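Long-range contacts in cyanophage-like gp41-1 intein (PDB 6QAZ), which is a naturally split intein that probably carries out protein splicing, removing itself and joining the flanking exteins by a peptide bond: residues Lys18-Ile23 with Glu107-Glu112; Leu28-Thr33 with Leu118-Asp123; Gly34-Leu39 with Ile111-Asn116. All blocks are in the same frame, centred on the assembly; numbering follows the deposited sequence.

Contact 1: Lys18-Ile23 with Glu107-Glu112; sequences KEISNI and ELIDIE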
loop_
_atom_site.group_PDB
_atom_site.type_symbol
_atom_site.label_atom_id
_atom_site.label_comp_id
_atom_site.label_asym_id
_atom_site.label_seq_id
_atom_site.Cartn_x
_atom_site.Cartn_y
_atom_site.Cartn_z
ATOM N N LYS A 18 -13.159 1.524 1.307
ATOM C CA LYS A 18 -12.990 2.693 2.173
ATOM C C LYS A 18 -11.683 3.391 1.834
ATOM O O LYS A 18 -10.694 2.722 1.530
ATOM C CB LYS A 18 -12.952 2.302 3.658
ATOM C CG LYS A 18 -14.238 1.724 4.207
ATOM C CD LYS A 18 -14.235 1.584 5.714
ATOM C CE LYS A 18 -15.483 0.911 6.245
ATOM N NZ LYS A 18 -15.540 0.918 7.721
ATOM N N GLU A 19 -11.661 4.709 1.937
ATOM C CA GLU A 19 -10.385 5.422 1.897
ATOM C C GLU A 19 -9.649 5.150 3.196
ATOM O O GLU A 19 -10.241 5.096 4.296
ATOM C CB GLU A 19 -10.571 6.917 1.690
ATOM C CG GLU A 19 -11.084 7.228 0.284
ATOM C CD GLU A 19 -11.256 8.724 -0.022
ATOM O OE1 GLU A 19 -11.134 9.561 0.900
ATOM O OE2 GLU A 19 -11.450 9.079 -1.193
ATOM N N ILE A 20 -8.336 4.977 3.105
ATOM C CA ILE A 20 -7.561 4.553 4.273
ATOM C C ILE A 20 -7.619 5.615 5.373
ATOM O O ILE A 20 -7.501 5.256 6.554
ATOM C CB ILE A 20 -6.144 4.153 3.859
ATOM C CG1 ILE A 20 -5.475 3.301 4.927
ATOM C CG2 ILE A 20 -5.326 5.338 3.424
ATOM C CD1 ILE A 20 -4.136 2.770 4.543
ATOM N N SER A 21 -7.791 6.884 5.030
ATOM C CA SER A 21 -7.962 7.938 6.039
ATOM C C SER A 21 -9.185 7.714 6.919
ATOM O O SER A 21 -9.256 8.332 7.974
ATOM C CB SER A 21 -8.083 9.287 5.347
ATOM O OG SER A 21 -9.268 9.306 4.543
ATOM N N ASN A 22 -10.132 6.885 6.500
ATOM C CA ASN A 22 -11.355 6.622 7.265
ATOM C C ASN A 22 -11.257 5.289 8.027
ATOM O O ASN A 22 -12.203 4.969 8.732
ATOM C CB ASN A 22 -12.559 6.656 6.339
ATOM C CG ASN A 22 -12.814 8.017 5.741
ATOM O OD1 ASN A 22 -12.537 9.036 6.379
ATOM N ND2 ASN A 22 -13.318 8.078 4.516
ATOM N N ILE A 23 -10.190 4.541 7.873
ATOM C CA ILE A 23 -10.040 3.233 8.547
ATOM C C ILE A 23 -9.832 3.469 10.043
ATOM O O ILE A 23 -9.148 4.412 10.464
ATOM C CB ILE A 23 -8.890 2.461 7.900
ATOM C CG1 ILE A 23 -9.309 1.901 6.549
ATOM C CG2 ILE A 23 -8.310 1.389 8.830
ATOM C CD1 ILE A 23 -10.252 0.734 6.621
ATOM N N GLU A 107 0.391 14.885 3.757
ATOM C CA GLU A 107 -0.055 14.024 4.859
ATOM C C GLU A 107 -0.281 12.608 4.323
ATOM O O GLU A 107 -0.842 12.421 3.236
ATOM C CB GLU A 107 -1.355 14.561 5.437
ATOM C CG GLU A 107 -1.244 15.924 6.072
ATOM C CD GLU A 107 -0.369 16.019 7.303
ATOM O OE1 GLU A 107 -0.198 15.014 8.001
ATOM O OE2 GLU A 107 0.023 17.153 7.645
ATOM N N LEU A 108 0.161 11.642 5.093
ATOM C CA LEU A 108 0.035 10.224 4.758
ATOM C C LEU A 108 -0.406 9.464 5.992
ATOM O O LEU A 108 -0.182 9.906 7.143
ATOM C CB LEU A 108 1.376 9.695 4.257
ATOM C CG LEU A 108 2.005 10.354 3.023
ATOM C CD1 LEU A 108 3.369 9.747 2.808
ATOM C CD2 LEU A 108 1.177 10.187 1.790
ATOM N N ILE A 109 -0.959 8.283 5.778
ATOM C CA ILE A 109 -1.257 7.559 7.002
ATOM C C ILE A 109 -0.832 6.113 6.909
ATOM O O ILE A 109 -0.480 5.525 5.892
ATOM C CB ILE A 109 -2.740 7.722 7.230
ATOM C CG1 ILE A 109 -3.196 7.278 8.614
ATOM C CG2 ILE A 109 -3.444 6.974 6.121
ATOM C CD1 ILE A 109 -2.418 7.838 9.761
ATOM N N ASP A 110 -0.721 5.612 8.121
ATOM C CA ASP A 110 -0.016 4.360 8.394
ATOM C C ASP A 110 -0.878 3.520 9.318
ATOM O O ASP A 110 -1.236 4.009 10.393
ATOM C CB ASP A 110 1.283 4.737 9.062
ATOM C CG ASP A 110 2.236 3.606 9.226
ATOM O OD1 ASP A 110 2.021 2.506 8.692
ATOM O OD2 ASP A 110 3.261 3.876 9.927
ATOM N N ILE A 111 -1.155 2.284 8.939
ATOM C CA ILE A 111 -1.911 1.345 9.761
ATOM C C ILE A 111 -1.111 0.063 9.945
ATOM O O ILE A 111 -0.226 -0.234 9.163
ATOM C CB ILE A 111 -3.304 1.054 9.160
ATOM C CG1 ILE A 111 -3.258 0.185 7.901
ATOM C CG2 ILE A 111 -4.063 2.341 8.898
ATOM C CD1 ILE A 111 -4.621 -0.173 7.341
ATOM N N GLU A 112 -1.458 -0.694 10.957
ATOM C CA GLU A 112 -0.934 -2.042 11.193
ATOM C C GLU A 112 -2.090 -3.023 11.105
ATOM O O GLU A 112 -3.144 -2.770 11.733
ATOM C CB GLU A 112 -0.324 -2.146 12.587
ATOM C CG GLU A 112 0.293 -3.482 12.855
ATOM C CD GLU A 112 1.545 -3.700 12.063
ATOM O OE1 GLU A 112 2.200 -2.730 11.575
ATOM O OE2 GLU A 112 1.908 -4.942 11.978
#
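Ile109 and Ile111 on one strand face Ile20 of the 3-10 turn 20-22 and Ile23 just after it, a purely apolar contact with no hydrogen bond across it and 214 Å² buried. Ile109 meets the turn with its CG2 methyl alone, which lies 3.7 Å from CG2 of Ile20, branch against branch. CG1 of Ile109 is anti to its backbone N (chi1 -168°) and the rest of that side chain leads away; the same CG2 also grazes the backbone N of Ser21 at the edge of the contact. Two residues on, Ile111 uses its long CG1-CD1 branch instead, with CG1 between the backbone N and the carbonyl carbon (chi1 72°). Its CD1 touches two side chains, CD1 of Ile20 at 4.1 Å and CG2 of Ile23 at 4.3 Å. Ile20 thus spans both strand residues, the short branch on Ile109 and the long one on Ile111. The turn is tied internally, Asn22 N to Glu19 O (2.8 Å) and Ile23 N to Ile20 O. Backbone bonds hold Ile109 to Leu5 and Ser21 to Leu7, putting the N-terminal residues beside both segments. Phe119 of strand 118-121 packs on Ile20 and Ile111, while Ile23 also rests on Val11 of strand 10-13 and Val38 of strand 34-41, so a turn near the N-terminus packs on the long, broken strand 93-113 in the core of the HINT (Hedgehog/intein) fold.

Contact 2: Leu28-Thr33 with Leu118-Asp123; sequences LVLSNT and LFYAND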
loop_
_atom_site.group_PDB
_atom_site.type_symbol
_atom_site.label_atom_id
_atom_site.label_comp_id
_atom_site.label_asym_id
_atom_site.label_seq_id
_atom_site.Cartn_x
_atom_site.Cartn_y
_atom_site.Cartn_z
ATOM N N LEU A 28 -11.675 -4.528 9.114
ATOM C CA LEU A 28 -11.093 -5.675 8.408
ATOM C C LEU A 28 -10.762 -5.251 6.978
ATOM O O LEU A 28 -11.634 -4.650 6.332
ATOM C CB LEU A 28 -12.101 -6.821 8.422
ATOM C CG LEU A 28 -12.253 -7.542 9.765
ATOM C CD1 LEU A 28 -13.517 -8.352 9.790
ATOM C CD2 LEU A 28 -11.043 -8.421 10.070
ATOM N N VAL A 29 -9.550 -5.552 6.518
ATOM C CA VAL A 29 -9.112 -5.164 5.163
ATOM C C VAL A 29 -8.654 -6.382 4.402
ATOM O O VAL A 29 -7.938 -7.247 4.940
ATOM C CB VAL A 29 -8.053 -4.062 5.197
ATOM C CG1 VAL A 29 -8.655 -2.760 5.700
ATOM C CG2 VAL A 29 -6.809 -4.438 5.971
ATOM N N LEU A 30 -9.026 -6.447 3.131
ATOM C CA LEU A 30 -8.775 -7.647 2.325
ATOM C C LEU A 30 -7.314 -7.715 1.909
ATOM O O LEU A 30 -6.753 -6.732 1.414
ATOM C CB LEU A 30 -9.661 -7.625 1.083
ATOM C CG LEU A 30 -9.558 -8.867 0.210
ATOM C CD1 LEU A 30 -10.070 -10.110 0.919
ATOM C CD2 LEU A 30 -10.304 -8.655 -1.091
ATOM N N SER A 31 -6.744 -8.896 2.081
ATOM C CA SER A 31 -5.410 -9.272 1.619
ATOM C C SER A 31 -5.515 -10.432 0.639
ATOM O O SER A 31 -6.618 -10.881 0.304
ATOM C CB SER A 31 -4.557 -9.652 2.810
ATOM O OG SER A 31 -4.805 -10.974 3.206
ATOM N N ASN A 32 -4.373 -10.956 0.254
ATOM C CA ASN A 32 -4.323 -12.183 -0.578
ATOM C C ASN A 32 -4.762 -13.421 0.193
ATOM O O ASN A 32 -5.026 -14.427 -0.459
ATOM C CB ASN A 32 -2.915 -12.373 -1.156
ATOM C CG ASN A 32 -1.835 -12.438 -0.112
ATOM O OD1 ASN A 32 -1.807 -11.647 0.819
ATOM N ND2 ASN A 32 -0.940 -13.381 -0.265
ATOM N N THR A 33 -4.712 -13.349 1.520
ATOM C CA THR A 33 -5.065 -14.404 2.488
ATOM C C THR A 33 -6.272 -13.983 3.311
ATOM O O THR A 33 -6.232 -14.110 4.467
ATOM C CB THR A 33 -3.954 -14.618 3.554
ATOM O OG1 THR A 33 -3.796 -13.335 4.160
ATOM C CG2 THR A 33 -2.655 -15.125 2.976
ATOM N N LEU A 118 -0.396 -7.791 5.157
ATOM C CA LEU A 118 -0.626 -7.260 3.808
ATOM C C LEU A 118 -2.078 -6.818 3.644
ATOM O O LEU A 118 -2.990 -7.279 4.369
ATOM C CB LEU A 118 -0.294 -8.307 2.736
ATOM C CG LEU A 118 1.071 -8.991 2.854
ATOM C CD1 LEU A 118 1.281 -9.943 1.689
ATOM C CD2 LEU A 118 2.193 -7.979 2.942
ATOM N N PHE A 119 -2.313 -6.002 2.637
ATOM C CA PHE A 119 -3.668 -5.692 2.195
ATOM C C PHE A 119 -3.594 -5.142 0.781
ATOM O O PHE A 119 -2.576 -4.566 0.365
ATOM C CB PHE A 119 -4.410 -4.728 3.135
ATOM C CG PHE A 119 -3.733 -3.416 3.441
ATOM C CD1 PHE A 119 -3.871 -2.310 2.636
ATOM C CD2 PHE A 119 -2.993 -3.290 4.574
ATOM C CE1 PHE A 119 -3.274 -1.111 2.957
ATOM C CE2 PHE A 119 -2.431 -2.079 4.911
ATOM C CZ PHE A 119 -2.528 -0.995 4.075
ATOM N N TYR A 120 -4.686 -5.280 0.045
ATOM C CA TYR A 120 -4.791 -4.637 -1.263
ATOM C C TYR A 120 -5.131 -3.157 -1.090
ATOM O O TYR A 120 -6.056 -2.776 -0.369
ATOM C CB TYR A 120 -5.879 -5.324 -2.098
ATOM C CG TYR A 120 -5.465 -6.693 -2.618
ATOM C CD1 TYR A 120 -4.486 -6.815 -3.583
ATOM C CD2 TYR A 120 -6.021 -7.874 -2.144
ATOM C CE1 TYR A 120 -4.071 -8.032 -4.087
ATOM C CE2 TYR A 120 -5.616 -9.119 -2.656
ATOM C CZ TYR A 120 -4.635 -9.183 -3.625
ATOM O OH TYR A 120 -4.192 -10.372 -4.184
ATOM N N ALA A 121 -4.388 -2.327 -1.786
ATOM C CA ALA A 121 -4.493 -0.861 -1.732
ATOM C C ALA A 121 -4.605 -0.401 -3.174
ATOM O O ALA A 121 -3.671 -0.630 -3.958
ATOM C CB ALA A 121 -3.285 -0.296 -1.030
ATOM N N ASN A 122 -5.740 0.153 -3.554
ATOM C CA ASN A 122 -6.010 0.416 -5.000
ATOM C C ASN A 122 -5.779 -0.857 -5.824
ATOM O O ASN A 122 -5.301 -0.789 -6.965
ATOM C CB ASN A 122 -5.194 1.570 -5.522
ATOM C CG ASN A 122 -5.428 2.852 -4.780
ATOM O OD1 ASN A 122 -6.459 3.057 -4.140
ATOM N ND2 ASN A 122 -4.495 3.744 -4.874
ATOM N N ASP A 123 -6.110 -2.011 -5.263
ATOM C CA ASP A 123 -6.003 -3.315 -5.948
ATOM C C ASP A 123 -4.552 -3.759 -6.152
ATOM O O ASP A 123 -4.324 -4.729 -6.867
ATOM C CB ASP A 123 -6.787 -3.376 -7.242
ATOM C CG ASP A 123 -8.263 -3.245 -7.070
ATOM O OD1 ASP A 123 -8.772 -3.812 -6.115
ATOM O OD2 ASP A 123 -8.916 -2.634 -7.939
HETATM O O HOH W 1 -7.886 -4.099 1.108
#
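Strands 28-31 and 118-121 cross almost perpendicularly, at 86° with axes 4.6 Å apart, and a nearly straight bond from Tyr120 N to Leu30 O (2.9 Å, 167° at the hydrogen) joins them at the crossing. The donor lies in the carbonyl plane, and the same oxygen accepts from a water that also donates to Tyr120 O, while Phe119 CA makes a CA-H...O contact with it. The CA atoms of Ser31 and Phe119 come within 4.0 Å, leaving little room between the backbones. Val29 puts CG2 3.7 Å from CB of Phe119, so the valine meets the root of the aromatic side chain. Tyr120 CG is anti to its own carbonyl carbon (chi1 -74°), and the ring runs past the backbone of Ser31, with CE2 3.5 Å from Ser31 C. CB of Asn32 lies by the phenol oxygen, which is hydrogen-bonded to Glu91. Asn32 OD1 lies 3.6 Å from CD1 of Leu118, but its hydrogen bond is to ND2 of Asn116. Ser31 OG accepts from Thr33 N at 2.9 Å, an ST turn that opens the bend toward strand 34-41. The crossing thus joins the hairpin of strands 28-31 and 34-41 to the C-terminal hairpin of strands 118-121 and 124-127 in the all-beta HINT fold, and Val11 of strand 10-13 packs against both Val29 and Phe119.

Contact 3: Gly34-Leu39 with Ile111-Asn116; sequences GYNEVL and IEVSGN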
loop_
_atom_site.group_PDB
_atom_site.type_symbol
_atom_site.label_atom_id
_atom_site.label_comp_id
_atom_site.label_asym_id
_atom_site.label_seq_id
_atom_site.Cartn_x
_atom_site.Cartn_y
_atom_site.Cartn_z
ATOM N N GLY A 34 -7.299 -13.432 2.756
ATOM C CA GLY A 34 -8.493 -13.098 3.541
ATOM C C GLY A 34 -8.384 -11.750 4.188
ATOM O O GLY A 34 -7.513 -10.936 3.838
ATOM N N TYR A 35 -9.240 -11.478 5.135
ATOM C CA TYR A 35 -9.299 -10.167 5.776
ATOM C C TYR A 35 -8.416 -10.121 7.001
ATOM O O TYR A 35 -8.514 -10.975 7.901
ATOM C CB TYR A 35 -10.728 -9.847 6.196
ATOM C CG TYR A 35 -11.637 -9.465 5.046
ATOM C CD1 TYR A 35 -11.660 -8.173 4.566
ATOM C CD2 TYR A 35 -12.437 -10.394 4.388
ATOM C CE1 TYR A 35 -12.447 -7.796 3.499
ATOM C CE2 TYR A 35 -13.238 -10.023 3.303
ATOM C CZ TYR A 35 -13.237 -8.710 2.858
ATOM O OH TYR A 35 -14.004 -8.256 1.809
ATOM N N ASN A 36 -7.572 -9.098 7.073
ATOM C CA ASN A 36 -6.743 -8.858 8.242
ATOM C C ASN A 36 -7.347 -7.754 9.103
ATOM O O ASN A 36 -7.885 -6.766 8.562
ATOM C CB ASN A 36 -5.313 -8.522 7.835
ATOM C CG ASN A 36 -4.598 -9.678 7.195
ATOM O OD1 ASN A 36 -4.813 -10.847 7.588
ATOM N ND2 ASN A 36 -3.747 -9.422 6.215
ATOM N N GLU A 37 -7.298 -7.900 10.424
ATOM C CA GLU A 37 -7.830 -6.880 11.334
ATOM C C GLU A 37 -6.859 -5.715 11.414
ATOM O O GLU A 37 -5.657 -5.907 11.566
ATOM C CB GLU A 37 -7.979 -7.460 12.752
ATOM C CG GLU A 37 -8.544 -6.436 13.719
ATOM C CD GLU A 37 -8.603 -6.741 15.189
ATOM O OE1 GLU A 37 -9.311 -5.937 15.891
ATOM O OE2 GLU A 37 -7.912 -7.718 15.642
ATOM N N VAL A 38 -7.405 -4.508 11.418
ATOM C CA VAL A 38 -6.613 -3.304 11.669
ATOM C C VAL A 38 -6.363 -3.206 13.188
ATOM O O VAL A 38 -7.312 -3.044 13.969
ATOM C CB VAL A 38 -7.313 -2.063 11.144
ATOM C CG1 VAL A 38 -6.495 -0.816 11.445
ATOM C CG2 VAL A 38 -7.566 -2.187 9.640
ATOM N N LEU A 39 -5.112 -3.362 13.571
ATOM C CA LEU A 39 -4.683 -3.381 14.964
ATOM C C LEU A 39 -4.263 -2.003 15.447
ATOM O O LEU A 39 -4.354 -1.716 16.641
ATOM C CB LEU A 39 -3.514 -4.351 15.133
ATOM C CG LEU A 39 -3.791 -5.790 14.743
ATOM C CD1 LEU A 39 -2.582 -6.645 14.931
ATOM C CD2 LEU A 39 -4.961 -6.332 15.516
ATOM N N ILE A 111 -1.155 2.284 8.939
ATOM C CA ILE A 111 -1.911 1.345 9.761
ATOM C C ILE A 111 -1.111 0.063 9.945
ATOM O O ILE A 111 -0.226 -0.234 9.163
ATOM C CB ILE A 111 -3.304 1.054 9.160
ATOM C CG1 ILE A 111 -3.258 0.185 7.901
ATOM C CG2 ILE A 111 -4.063 2.341 8.898
ATOM C CD1 ILE A 111 -4.621 -0.173 7.341
ATOM N N GLU A 112 -1.458 -0.694 10.957
ATOM C CA GLU A 112 -0.934 -2.042 11.193
ATOM C C GLU A 112 -2.090 -3.023 11.105
ATOM O O GLU A 112 -3.144 -2.770 11.733
ATOM C CB GLU A 112 -0.324 -2.146 12.587
ATOM C CG GLU A 112 0.293 -3.482 12.855
ATOM C CD GLU A 112 1.545 -3.700 12.063
ATOM O OE1 GLU A 112 2.200 -2.730 11.575
ATOM O OE2 GLU A 112 1.908 -4.942 11.978
ATOM N N VAL A 113 -1.907 -4.119 10.387
ATOM C CA VAL A 113 -2.935 -5.141 10.277
ATOM C C VAL A 113 -2.375 -6.479 10.759
ATOM O O VAL A 113 -1.165 -6.674 10.855
ATOM C CB VAL A 113 -3.547 -5.231 8.865
ATOM C CG1 VAL A 113 -3.935 -3.834 8.363
ATOM C CG2 VAL A 113 -2.634 -5.922 7.865
ATOM N N SER A 114 -3.289 -7.401 11.044
ATOM C CA SER A 114 -2.955 -8.720 11.561
ATOM C C SER A 114 -2.454 -9.642 10.452
ATOM O O SER A 114 -2.265 -9.256 9.294
ATOM C CB SER A 114 -4.140 -9.294 12.295
ATOM O OG SER A 114 -5.223 -9.619 11.412
ATOM N N GLY A 115 -2.268 -10.908 10.818
ATOM C CA GLY A 115 -2.001 -11.927 9.816
ATOM C C GLY A 115 -0.671 -11.699 9.136
ATOM O O GLY A 115 0.351 -11.391 9.782
ATOM N N ASN A 116 -0.699 -11.773 7.812
ATOM C CA ASN A 116 0.504 -11.564 6.997
ATOM C C ASN A 116 0.880 -10.098 6.836
ATOM O O ASN A 116 1.855 -9.821 6.129
ATOM C CB ASN A 116 0.349 -12.247 5.644
ATOM C CG ASN A 116 -0.681 -11.618 4.730
ATOM O OD1 ASN A 116 -1.338 -10.627 5.066
ATOM N ND2 ASN A 116 -0.838 -12.218 3.570
HETATM O O HOH W 2 -5.617 -11.972 10.009
HETATM O O HOH W 3 -3.223 -12.857 6.635
#
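Asn36 and Ser114 meet where strand 34-41 runs antiparallel to the end of strand 93-113. Ser114 OG, between its own backbone N and carbonyl carbon (chi1 69°), accepts from Glu37 N at 2.9 Å, and Ser114 N donates back to Glu37 O at 2.8 Å, so one serine grips both polar backbone atoms of Glu37. Leu39 N bonds to Glu112 O (2.8 Å), and Val38 and Val113 form the non-hydrogen-bonded pair between these links, their CG2 and CG1 methyls 4.2 Å apart on the face that also carries Ile111. Asn36 ND2 donates to Asn116 OD1 at 2.9 Å, with the two amide planes turned 72° apart. Asn36 OD1 accepts from two waters, one bridging to Ser114 OG and the other to Asn116 N, and stands 3.7 Å from Gly115 CA. In the next shell, Asn36 ND2 also bonds to Leu118 O, and Asn116 OD1 takes Leu118 N. Val113 is held by Asn128, the last residue, through its backbone N, and by His117 ND1 through its O. Both ends of the Asn36 amide are engaged, which should fix its orientation and bind the turn after Val113 to the strand by side-chain bonds where the regular pairing stops.

Contact 1 is the buried core contact, made almost wholly of isoleucine methyls; contacts 2 and 3 are partly buried and add hydrogen bonds and water bridges. Contacts 1 and 3 share Ile111 and Glu112 of strand 93-113, which thus meets the turn 20-22 in one and strand 34-41 in the other. The Phe119 side chain ties contact 2 to the apolar core of contact 1, extending it toward the crossing strands. Contacts 2 and 3, with centres about 9 Å apart, are joined through the backbone by a probable hydrogen bond between Val29 O and Asn36 N. Chemistry thus shifts from hydrophobic around Ile20 to amide-rich around Asn36.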